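Local coordinates for periplasmic binding protein/LacI transcriptional regulator (Shewanella sp. ANA-3, PDB 5OCP), which binds L-arabinofuranose, in both its alpha and beta forms, in the periplasm and probably hands the sugar to an ABC transporter, at residues N44-V49 and T68-V73; V85-N90 and T101-D106; S97-R102 and Q265-S270. All blocks are in the same frame, centred on the assembly; numbering follows the deposited sequence.

Contact 1 (N44-V49 and T68-V73)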
loop_
_atom_site.group_PDB
_atom_site.type_symbol
_atom_site.label_atom_id
_atom_site.label_comp_id
_atom_site.label_asym_id
_atom_site.label_seq_id
_atom_site.Cartn_x
_atom_site.Cartn_y
_atom_site.Cartn_z
ATOM N N ASN A 44 -18.787 5.207 -0.440
ATOM C CA ASN A 44 -18.743 5.511 1.020
ATOM C C ASN A 44 -17.725 6.582 1.390
ATOM O O ASN A 44 -17.941 7.388 2.313
ATOM C CB ASN A 44 -18.528 4.246 1.798
ATOM C CG ASN A 44 -19.688 3.268 1.692
ATOM O OD1 ASN A 44 -20.839 3.698 1.490
ATOM N ND2 ASN A 44 -19.428 1.978 1.963
ATOM N N GLN A 45 -16.611 6.630 0.635
ATOM C CA GLN A 45 -15.699 7.733 0.845
ATOM C C GLN A 45 -16.308 9.042 0.519
ATOM O O GLN A 45 -16.167 10.009 1.268
ATOM C CB GLN A 45 -14.393 7.581 0.044
ATOM C CG GLN A 45 -13.641 6.314 0.338
ATOM C CD GLN A 45 -12.197 6.302 -0.120
ATOM O OE1 GLN A 45 -11.909 5.809 -1.193
ATOM N NE2 GLN A 45 -11.308 6.849 0.696
ATOM N N ILE A 46 -17.005 9.103 -0.604
ATOM C CA ILE A 46 -17.641 10.359 -0.988
ATOM C C ILE A 46 -18.690 10.835 0.034
ATOM O O ILE A 46 -18.770 12.012 0.425
ATOM C CB ILE A 46 -18.209 10.260 -2.426
ATOM C CG1 ILE A 46 -17.036 10.087 -3.419
ATOM C CG2 ILE A 46 -18.948 11.569 -2.757
ATOM C CD1 ILE A 46 -17.518 9.672 -4.782
ATOM N N LYS A 47 -19.443 9.879 0.553
ATOM C CA LYS A 47 -20.349 10.182 1.627
ATOM C C LYS A 47 -19.716 10.721 2.897
ATOM O O LYS A 47 -20.193 11.688 3.492
ATOM C CB LYS A 47 -21.210 8.956 1.916
ATOM C CG LYS A 47 -22.219 8.661 0.810
ATOM C CD LYS A 47 -23.190 7.574 1.248
ATOM C CE LYS A 47 -24.379 7.515 0.237
ATOM N NZ LYS A 47 -23.932 6.767 -0.970
ATOM N N ALA A 48 -18.626 10.091 3.335
ATOM C CA ALA A 48 -17.866 10.562 4.484
ATOM C C ALA A 48 -17.365 11.975 4.282
ATOM O O ALA A 48 -17.512 12.812 5.137
ATOM C CB ALA A 48 -16.676 9.639 4.742
ATOM N N VAL A 49 -16.784 12.236 3.112
ATOM C CA VAL A 49 -16.277 13.558 2.793
ATOM C C VAL A 49 -17.388 14.621 2.813
ATOM O O VAL A 49 -17.201 15.713 3.401
ATOM C CB VAL A 49 -15.501 13.581 1.479
ATOM C CG1 VAL A 49 -15.097 14.967 1.155
ATOM C CG2 VAL A 49 -14.274 12.702 1.539
ATOM N N THR A 68 -10.339 7.782 -10.186
ATOM C CA THR A 68 -11.364 8.524 -10.893
ATOM C C THR A 68 -12.492 8.942 -9.972
ATOM O O THR A 68 -12.693 8.307 -8.940
ATOM C CB THR A 68 -11.956 7.586 -11.971
ATOM O OG1 THR A 68 -12.323 6.318 -11.394
ATOM C CG2 THR A 68 -10.863 7.272 -12.970
ATOM N N GLY A 69 -13.266 9.960 -10.368
ATOM C CA GLY A 69 -14.593 10.219 -9.791
ATOM C C GLY A 69 -14.608 11.163 -8.624
ATOM O O GLY A 69 -15.618 11.265 -7.911
ATOM N N TRP A 70 -13.498 11.831 -8.378
ATOM C CA TRP A 70 -13.367 12.711 -7.228
ATOM C C TRP A 70 -13.723 14.175 -7.451
ATOM O O TRP A 70 -13.858 14.942 -6.472
ATOM C CB TRP A 70 -11.952 12.657 -6.619
ATOM C CG TRP A 70 -11.647 11.250 -6.120
ATOM C CD1 TRP A 70 -10.956 10.314 -6.772
ATOM C CD2 TRP A 70 -12.063 10.674 -4.867
ATOM N NE1 TRP A 70 -10.862 9.162 -6.006
ATOM C CE2 TRP A 70 -11.544 9.371 -4.827
ATOM C CE3 TRP A 70 -12.777 11.152 -3.767
ATOM C CZ2 TRP A 70 -11.764 8.516 -3.748
ATOM C CZ3 TRP A 70 -12.971 10.307 -2.708
ATOM C CH2 TRP A 70 -12.439 9.005 -2.695
ATOM N N LYS A 71 -13.770 14.622 -8.688
ATOM C CA LYS A 71 -13.876 16.060 -8.915
ATOM C C LYS A 71 -15.069 16.785 -8.280
ATOM O O LYS A 71 -14.928 17.850 -7.621
ATOM C CB LYS A 71 -13.857 16.341 -10.449
ATOM C CG LYS A 71 -13.857 17.834 -10.783
ATOM C CD LYS A 71 -13.320 18.195 -12.169
ATOM C CE LYS A 71 -14.034 17.432 -13.287
ATOM N NZ LYS A 71 -14.136 18.218 -14.566
ATOM N N PRO A 72 -16.247 16.183 -8.381
ATOM C CA PRO A 72 -17.418 16.862 -7.758
ATOM C C PRO A 72 -17.246 17.108 -6.277
ATOM O O PRO A 72 -17.453 18.251 -5.817
ATOM C CB PRO A 72 -18.571 15.928 -8.055
ATOM C CG PRO A 72 -18.151 15.160 -9.240
ATOM C CD PRO A 72 -16.639 14.988 -9.110
ATOM N N VAL A 73 -16.839 16.050 -5.509
ATOM C CA VAL A 73 -16.671 16.253 -4.068
ATOM C C VAL A 73 -15.539 17.191 -3.735
ATOM O O VAL A 73 -15.648 17.971 -2.800
ATOM C CB VAL A 73 -16.682 14.905 -3.270
ATOM C CG1 VAL A 73 -15.333 14.134 -3.356
ATOM C CG2 VAL A 73 -17.123 15.156 -1.857
#
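Trp70 lays the far rim of its indole against Gln45: CH2 sits 3.7 Å from Gln45 CB and 3.6 Å from Gln45 OE1, so both the root and the tip of the glutamine meet the six-membered ring. The amide comes in at the ring's edge, its plane 90° from that of the indole. Its orientation is set from elsewhere, OE1 accepting from Val65 N while NE2 donates to Ala63 O and Ser6 OG; a glutamine suits this place because it can do both inside a buried layer. Ile46 meets the same rim obliquely, its CG1 lying 4.1 Å from Trp70 CZ3. Its CG2 branch, anti to the backbone N, turns instead to Val73 CB at 4.1 Å. The closest apolar touch is Val49 CG1 to Val73 CG2, 3.6 Å, where two short branched side chains meet methyl to methyl. An alanine in place of Trp70 would probably leave a gap beside Gln45 CB and Ile46 CG1, and Val66 O would lose the indole N-H that it now accepts. No hydrogen bond joins the two segments; the contact is mostly apolar, with Gly69 O touching Ile46 CD1. Helix 42-54 thus packs against residues 69-73, which lead into helix 71-79, with Val49 and Trp70 also resting on Ile62 of strand 59-62, in the parallel sheet of this lobe.

Contact 2 (V85-N90 and T101-D106). With AHR (alpha-L-arabinofuranose), chain I; FUB (beta-L-arabinofuranose), chain J.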
loop_
_atom_site.group_PDB
_atom_site.type_symbol
_atom_site.label_atom_id
_atom_site.label_comp_id
_atom_site.label_asym_id
_atom_site.label_seq_id
_atom_site.Cartn_x
_atom_site.Cartn_y
_atom_site.Cartn_z
ATOM N N VAL A 85 -6.030 17.111 1.822
ATOM C CA VAL A 85 -4.745 16.481 1.571
ATOM C C VAL A 85 -5.027 15.057 1.095
ATOM O O VAL A 85 -5.865 14.335 1.683
ATOM C CB VAL A 85 -3.950 16.439 2.807
ATOM C CG1 VAL A 85 -2.630 15.690 2.549
ATOM C CG2 VAL A 85 -3.673 17.869 3.291
ATOM N N ILE A 86 -4.355 14.672 0.006
ATOM C CA ILE A 86 -4.460 13.319 -0.464
ATOM C C ILE A 86 -3.318 12.555 0.110
ATOM O O ILE A 86 -2.188 13.049 0.155
ATOM C CB ILE A 86 -4.353 13.306 -2.014
ATOM C CG1 ILE A 86 -5.375 14.214 -2.681
ATOM C CG2 ILE A 86 -4.444 11.889 -2.575
ATOM C CD1 ILE A 86 -6.825 13.864 -2.338
ATOM N N VAL A 87 -3.547 11.303 0.554
ATOM C CA VAL A 87 -2.513 10.456 1.088
ATOM C C VAL A 87 -2.595 9.047 0.448
ATOM O O VAL A 87 -3.648 8.589 0.053
ATOM C CB VAL A 87 -2.577 10.273 2.597
ATOM C CG1 VAL A 87 -2.305 11.623 3.272
ATOM C CG2 VAL A 87 -3.909 9.707 3.053
ATOM N N ASP A 88 -1.439 8.439 0.343
ATOM C CA ASP A 88 -1.304 7.020 -0.025
ATOM C C ASP A 88 -1.497 6.902 -1.511
ATOM O O ASP A 88 -0.514 7.109 -2.259
ATOM C CB ASP A 88 -2.164 6.139 0.905
ATOM C CG ASP A 88 -2.395 4.720 0.337
ATOM O OD1 ASP A 88 -1.502 4.212 -0.408
ATOM O OD2 ASP A 88 -3.502 4.126 0.571
ATOM N N ARG A 89 -2.701 6.656 -1.995
ATOM C CA ARG A 89 -2.954 6.563 -3.428
ATOM C C ARG A 89 -3.150 7.954 -4.034
ATOM O O ARG A 89 -2.857 8.994 -3.379
ATOM C CB ARG A 89 -4.090 5.590 -3.733
ATOM C CG ARG A 89 -3.824 4.217 -3.142
ATOM C CD ARG A 89 -4.982 3.259 -3.395
ATOM N NE ARG A 89 -4.702 1.942 -2.740
ATOM C CZ ARG A 89 -5.616 0.969 -2.640
ATOM N NH1 ARG A 89 -6.851 1.113 -3.089
ATOM N NH2 ARG A 89 -5.322 -0.154 -1.958
ATOM N N ASN A 90 -3.494 7.954 -5.299
ATOM C CA ASN A 90 -3.600 9.239 -6.019
ATOM C C ASN A 90 -4.999 9.405 -6.572
ATOM O O ASN A 90 -5.789 8.481 -6.752
ATOM C CB ASN A 90 -2.581 9.339 -7.175
ATOM C CG ASN A 90 -2.244 10.780 -7.588
ATOM O OD1 ASN A 90 -2.607 11.736 -6.912
ATOM N ND2 ASN A 90 -1.628 10.921 -8.757
ATOM N N THR A 101 -2.160 19.245 -1.040
ATOM C CA THR A 101 -0.967 18.480 -1.383
ATOM C C THR A 101 -1.194 16.980 -1.231
ATOM O O THR A 101 -2.220 16.546 -0.707
ATOM C CB THR A 101 0.237 18.896 -0.517
ATOM O OG1 THR A 101 1.432 18.299 -1.038
ATOM C CG2 THR A 101 0.037 18.450 0.922
ATOM N N ARG A 102 -0.227 16.193 -1.693
ATOM C CA ARG A 102 -0.313 14.740 -1.611
ATOM C C ARG A 102 0.915 14.158 -0.918
ATOM O O ARG A 102 2.049 14.454 -1.292
ATOM C CB ARG A 102 -0.467 14.133 -3.007
ATOM C CG ARG A 102 -0.250 12.629 -3.056
ATOM C CD ARG A 102 -0.790 12.036 -4.348
ATOM N NE ARG A 102 -0.732 10.577 -4.345
ATOM C CZ ARG A 102 0.201 9.866 -4.970
ATOM N NH1 ARG A 102 1.159 10.479 -5.652
ATOM N NH2 ARG A 102 0.176 8.541 -4.915
ATOM N N ILE A 103 0.679 13.329 0.094
ATOM C CA ILE A 103 1.758 12.706 0.841
ATOM C C ILE A 103 1.768 11.246 0.422
ATOM O O ILE A 103 0.787 10.575 0.609
ATOM C CB ILE A 103 1.552 12.769 2.336
ATOM C CG1 ILE A 103 1.189 14.173 2.811
ATOM C CG2 ILE A 103 2.766 12.182 3.045
ATOM C CD1 ILE A 103 2.084 15.316 2.292
ATOM N N ALA A 104 2.847 10.770 -0.225
ATOM C CA ALA A 104 2.810 9.438 -0.762
ATOM C C ALA A 104 4.236 8.887 -0.912
ATOM O O ALA A 104 5.185 9.655 -1.015
ATOM C CB ALA A 104 2.067 9.408 -2.074
ATOM N N SER A 105 4.358 7.580 -0.992
ATOM C CA SER A 105 5.575 6.979 -1.528
ATOM C C SER A 105 5.497 6.953 -3.039
ATOM O O SER A 105 4.452 7.281 -3.663
ATOM C CB SER A 105 5.753 5.548 -0.981
ATOM O OG SER A 105 4.637 4.790 -1.494
ATOM N N ASP A 106 6.638 6.678 -3.664
ATOM C CA ASP A 106 6.723 6.515 -5.106
ATOM C C ASP A 106 6.542 4.997 -5.423
ATOM O O ASP A 106 7.463 4.193 -5.347
ATOM C CB ASP A 106 8.029 7.053 -5.660
ATOM C CG ASP A 106 8.121 6.922 -7.199
ATOM O OD1 ASP A 106 7.370 6.139 -7.835
ATOM O OD2 ASP A 106 9.075 7.536 -7.755
HETATM O O5 AHR I . -2.121 1.850 -1.218
HETATM C C5 AHR I . -1.244 1.040 -0.498
HETATM C C4 AHR I . -1.586 -0.424 -0.707
HETATM O O4 AHR I . -2.940 -0.678 -0.415
HETATM C C3 AHR I . -0.726 -1.345 0.179
HETATM O O3 AHR I . 0.479 -1.589 -0.471
HETATM C C2 AHR I . -1.677 -2.523 0.313
HETATM O O2 AHR I . -1.441 -3.383 1.388
HETATM C C1 AHR I . -2.979 -1.769 0.517
HETATM O O1 AHR I . -4.000 -2.575 0.213
HETATM O O5 FUB J . -2.120 1.849 -1.217
HETATM C C5 FUB J . -1.249 1.035 -0.495
HETATM C C4 FUB J . -1.596 -0.430 -0.702
HETATM O O4 FUB J . -2.951 -0.691 -0.429
HETATM C C3 FUB J . -0.745 -1.353 0.185
HETATM O O3 FUB J . 0.470 -1.581 -0.460
HETATM C C2 FUB J . -1.660 -2.569 0.265
HETATM O O2 FUB J . -1.437 -3.393 1.386
HETATM C C1 FUB J . -3.076 -2.003 0.151
HETATM O O1 FUB J . -3.531 -1.819 1.400
HETATM O O HOH W 1 1.891 5.999 -1.026
#
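Arg102 reaches over the end of the neighbouring strand to the loop beyond it. Its CB lies 4.1 Å from Ile86 CB and its CG near Ile86 O; CG is anti to the backbone N (chi1 167°), and the chain stays extended to NE. CD then passes 3.2 Å from Asn90 OD1. At the tip, NE gives a nearly straight bond (164°) to Arg89 O, 2.8 Å away and close to the guanidinium plane, although the donor stands above the plane of that carbonyl. NH2 adds a weak bond to Asp88 O. Ala104 CB sits over the centre of one guanidinium face, and Asn90 CB covers the opposite face toward the rim, its amide stacked at 27° to the guanidinium. The small alanine and the flat amide thus sandwich the group, while Arg89 O meets it at the edge.

Before the loop, strands 85-87 and 101-104 run parallel, tied by Ile86 N to Thr101 O, Ile103 N to Ile86 O and Asp88 N to Ile103 O. Ile103 packs between Val85 and Val87, and Val85 and Ile103 also touch helix 248-259. A water links Asp88 O to Ser105 N.

Asp88 and Arg89 carry the loop on to the sugar: Asp88 OD1 lies 2.6 Å from O5 of either anomer, and Arg89 donates from NE to O5 (3.0 Å) and from NH2 to O4 (2.9 Å). Asp88 OD2 is also salt-bridged to Arg15. Arg102 is therefore second-shell, bonded to the backbone of Arg89 and more weakly to that of Asp88, at the C-terminal end of a parallel strand, the usual place for sugar contacts in periplasmic binding proteins.

Contact 3 (S97-R102 and Q265-S270)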
loop_
_atom_site.group_PDB
_atom_site.type_symbol
_atom_site.label_atom_id
_atom_site.label_comp_id
_atom_site.label_asym_id
_atom_site.label_seq_id
_atom_site.Cartn_x
_atom_site.Cartn_y
_atom_site.Cartn_z
ATOM N N SER A 97 -5.525 22.852 -7.906
ATOM C CA SER A 97 -5.981 23.692 -6.863
ATOM C C SER A 97 -7.096 22.986 -6.102
ATOM O O SER A 97 -7.519 23.483 -5.115
ATOM C CB SER A 97 -6.483 25.021 -7.379
ATOM O OG SER A 97 -7.669 24.862 -8.057
ATOM N N LEU A 98 -7.552 21.837 -6.579
ATOM C CA LEU A 98 -8.585 21.068 -5.827
ATOM C C LEU A 98 -8.055 20.286 -4.580
ATOM O O LEU A 98 -8.865 19.661 -3.863
ATOM C CB LEU A 98 -9.322 20.186 -6.761
ATOM C CG LEU A 98 -10.241 20.839 -7.768
ATOM C CD1 LEU A 98 -10.622 19.792 -8.769
ATOM C CD2 LEU A 98 -11.466 21.438 -7.117
ATOM N N PHE A 99 -6.733 20.337 -4.327
ATOM C CA PHE A 99 -6.149 19.788 -3.156
ATOM C C PHE A 99 -4.935 20.645 -2.713
ATOM O O PHE A 99 -4.326 21.407 -3.517
ATOM C CB PHE A 99 -5.846 18.289 -3.385
ATOM C CG PHE A 99 -4.777 18.039 -4.391
ATOM C CD1 PHE A 99 -3.438 17.997 -3.996
ATOM C CD2 PHE A 99 -5.119 17.843 -5.724
ATOM C CE1 PHE A 99 -2.459 17.792 -4.937
ATOM C CE2 PHE A 99 -4.149 17.696 -6.691
ATOM C CZ PHE A 99 -2.794 17.671 -6.277
ATOM N N LEU A 100 -4.609 20.560 -1.464
ATOM C CA LEU A 100 -3.539 21.255 -0.870
ATOM C C LEU A 100 -2.235 20.552 -1.273
ATOM O O LEU A 100 -1.343 21.179 -1.772
ATOM C CB LEU A 100 -3.730 21.314 0.641
ATOM C CG LEU A 100 -2.638 21.892 1.478
ATOM C CD1 LEU A 100 -2.248 23.343 1.069
ATOM C CD2 LEU A 100 -2.905 21.870 2.934
ATOM N N THR A 101 -2.160 19.245 -1.040
ATOM C CA THR A 101 -0.967 18.480 -1.383
ATOM C C THR A 101 -1.194 16.980 -1.231
ATOM O O THR A 101 -2.220 16.546 -0.707
ATOM C CB THR A 101 0.237 18.896 -0.517
ATOM O OG1 THR A 101 1.432 18.299 -1.038
ATOM C CG2 THR A 101 0.037 18.450 0.922
ATOM N N ARG A 102 -0.227 16.193 -1.693
ATOM C CA ARG A 102 -0.313 14.740 -1.611
ATOM C C ARG A 102 0.915 14.158 -0.918
ATOM O O ARG A 102 2.049 14.454 -1.292
ATOM C CB ARG A 102 -0.467 14.133 -3.007
ATOM C CG ARG A 102 -0.250 12.629 -3.056
ATOM C CD ARG A 102 -0.790 12.036 -4.348
ATOM N NE ARG A 102 -0.732 10.577 -4.345
ATOM C CZ ARG A 102 0.201 9.866 -4.970
ATOM N NH1 ARG A 102 1.159 10.479 -5.652
ATOM N NH2 ARG A 102 0.176 8.541 -4.915
ATOM N N GLN A 265 3.447 25.802 -0.888
ATOM C CA GLN A 265 3.244 24.373 -0.600
ATOM C C GLN A 265 3.324 23.519 -1.857
ATOM O O GLN A 265 2.503 23.638 -2.745
ATOM C CB GLN A 265 1.871 24.148 0.026
ATOM C CG GLN A 265 1.551 22.705 0.326
ATOM C CD GLN A 265 2.428 22.085 1.384
ATOM O OE1 GLN A 265 2.460 22.530 2.548
ATOM N NE2 GLN A 265 3.131 20.996 1.008
ATOM N N ALA A 266 4.302 22.631 -1.893
ATOM C CA ALA A 266 4.407 21.695 -2.989
ATOM C C ALA A 266 3.222 20.765 -3.015
ATOM O O ALA A 266 2.708 20.436 -1.958
ATOM C CB ALA A 266 5.668 20.886 -2.866
ATOM N N LYS A 267 2.898 20.284 -4.205
ATOM C CA LYS A 267 1.728 19.465 -4.472
ATOM C C LYS A 267 1.976 17.996 -4.225
ATOM O O LYS A 267 1.021 17.235 -4.056
ATOM C CB LYS A 267 1.198 19.656 -5.892
ATOM C CG LYS A 267 0.704 21.084 -6.099
ATOM C CD LYS A 267 -0.573 21.288 -5.344
ATOM C CE LYS A 267 -1.256 22.591 -5.738
ATOM N NZ LYS A 267 -2.473 22.856 -4.895
ATOM N N LEU A 268 3.226 17.603 -4.160
ATOM C CA LEU A 268 3.608 16.206 -3.766
ATOM C C LEU A 268 4.798 16.190 -2.905
ATOM O O LEU A 268 5.809 16.832 -3.266
ATOM C CB LEU A 268 3.910 15.379 -5.071
ATOM C CG LEU A 268 4.403 13.945 -4.874
ATOM C CD1 LEU A 268 3.330 13.106 -4.168
ATOM C CD2 LEU A 268 4.735 13.320 -6.239
ATOM N N ILE A 269 4.734 15.488 -1.739
ATOM C CA ILE A 269 5.805 15.354 -0.796
ATOM C C ILE A 269 5.956 13.796 -0.692
ATOM O O ILE A 269 4.981 13.078 -0.350
ATOM C CB ILE A 269 5.382 15.868 0.579
ATOM C CG1 ILE A 269 4.970 17.351 0.547
ATOM C CG2 ILE A 269 6.431 15.562 1.570
ATOM C CD1 ILE A 269 6.045 18.205 0.055
ATOM N N SER A 270 7.115 13.272 -1.048
ATOM C CA SER A 270 7.238 11.849 -1.192
ATOM C C SER A 270 8.555 11.315 -0.665
ATOM O O SER A 270 9.592 11.885 -0.934
ATOM C CB SER A 270 7.065 11.542 -2.669
ATOM O OG SER A 270 7.180 10.143 -2.963
HETATM O O HOH W 2 -0.821 23.664 -2.447
#
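Lys267 starts with CG anti to its carbonyl carbon and bends at chi2 (-72°), while Thr101 places OG1 anti to its backbone N (chi1 -170°). From the bend the lysine chain runs out extended, CD passing 4.0 Å from Phe99 CE1, and NZ donates to Phe99 O at 2.7 Å, nearly along the C=O axis. NZ also donates to Asp96 O and to a water that in turn donates to Leu100 O; a long flexible amine can gather these acceptors where the chain turns before the strand. Phe99 offers Lys267 O the edge of its ring, CE1 standing 3.6 Å from that oxygen.

Thr101 OG1 donates to Ala266 O, 2.7 Å away. The same carbonyl accepts a second, straight bond from Gln265 NE2 (165°), which approaches on a lone pair, so one oxygen is gripped by two side chains. Here strand 268-270 joins the parallel sheet as its edge strand beside strand 101-104, as expected where the chain of a two-lobed binding protein crosses between lobes and returns.

Its backbone ties are Arg102 N to Lys267 O, with the donor above the carbonyl plane, and the straighter Ile269 N to Arg102 O, both 2.9 Å. On the face that carries Arg102, Leu268 lies side by side with it, and Leu268 CD1 rests against Arg102 CG and, 3.7 Å away, Arg102 NH1.

Contacts 2 and 3 are two seams of one parallel sheet: strand 101-104 pairs with strand 84-87 on one edge and with strand 268-270 on the other. Their centres are only 8 Å apart, and they share Thr101 and Arg102. Contact 1 belongs to the helices alongside that sheet, its centre 16 Å from contact 2 and 18 Å from contact 3; helix 71-79 leads directly into strand 84-87, and Lys71 CG meets Leu98 CD1 at 4.3 Å. The sugar is reached directly by contact 2 alone. The side chain of Gln45 in contact 1 is about 11 Å from the bound alpha-L-arabinofuranose. The side chain of Arg102, shared with contact 3, is about 8 Å from the bound alpha-L-arabinofuranose.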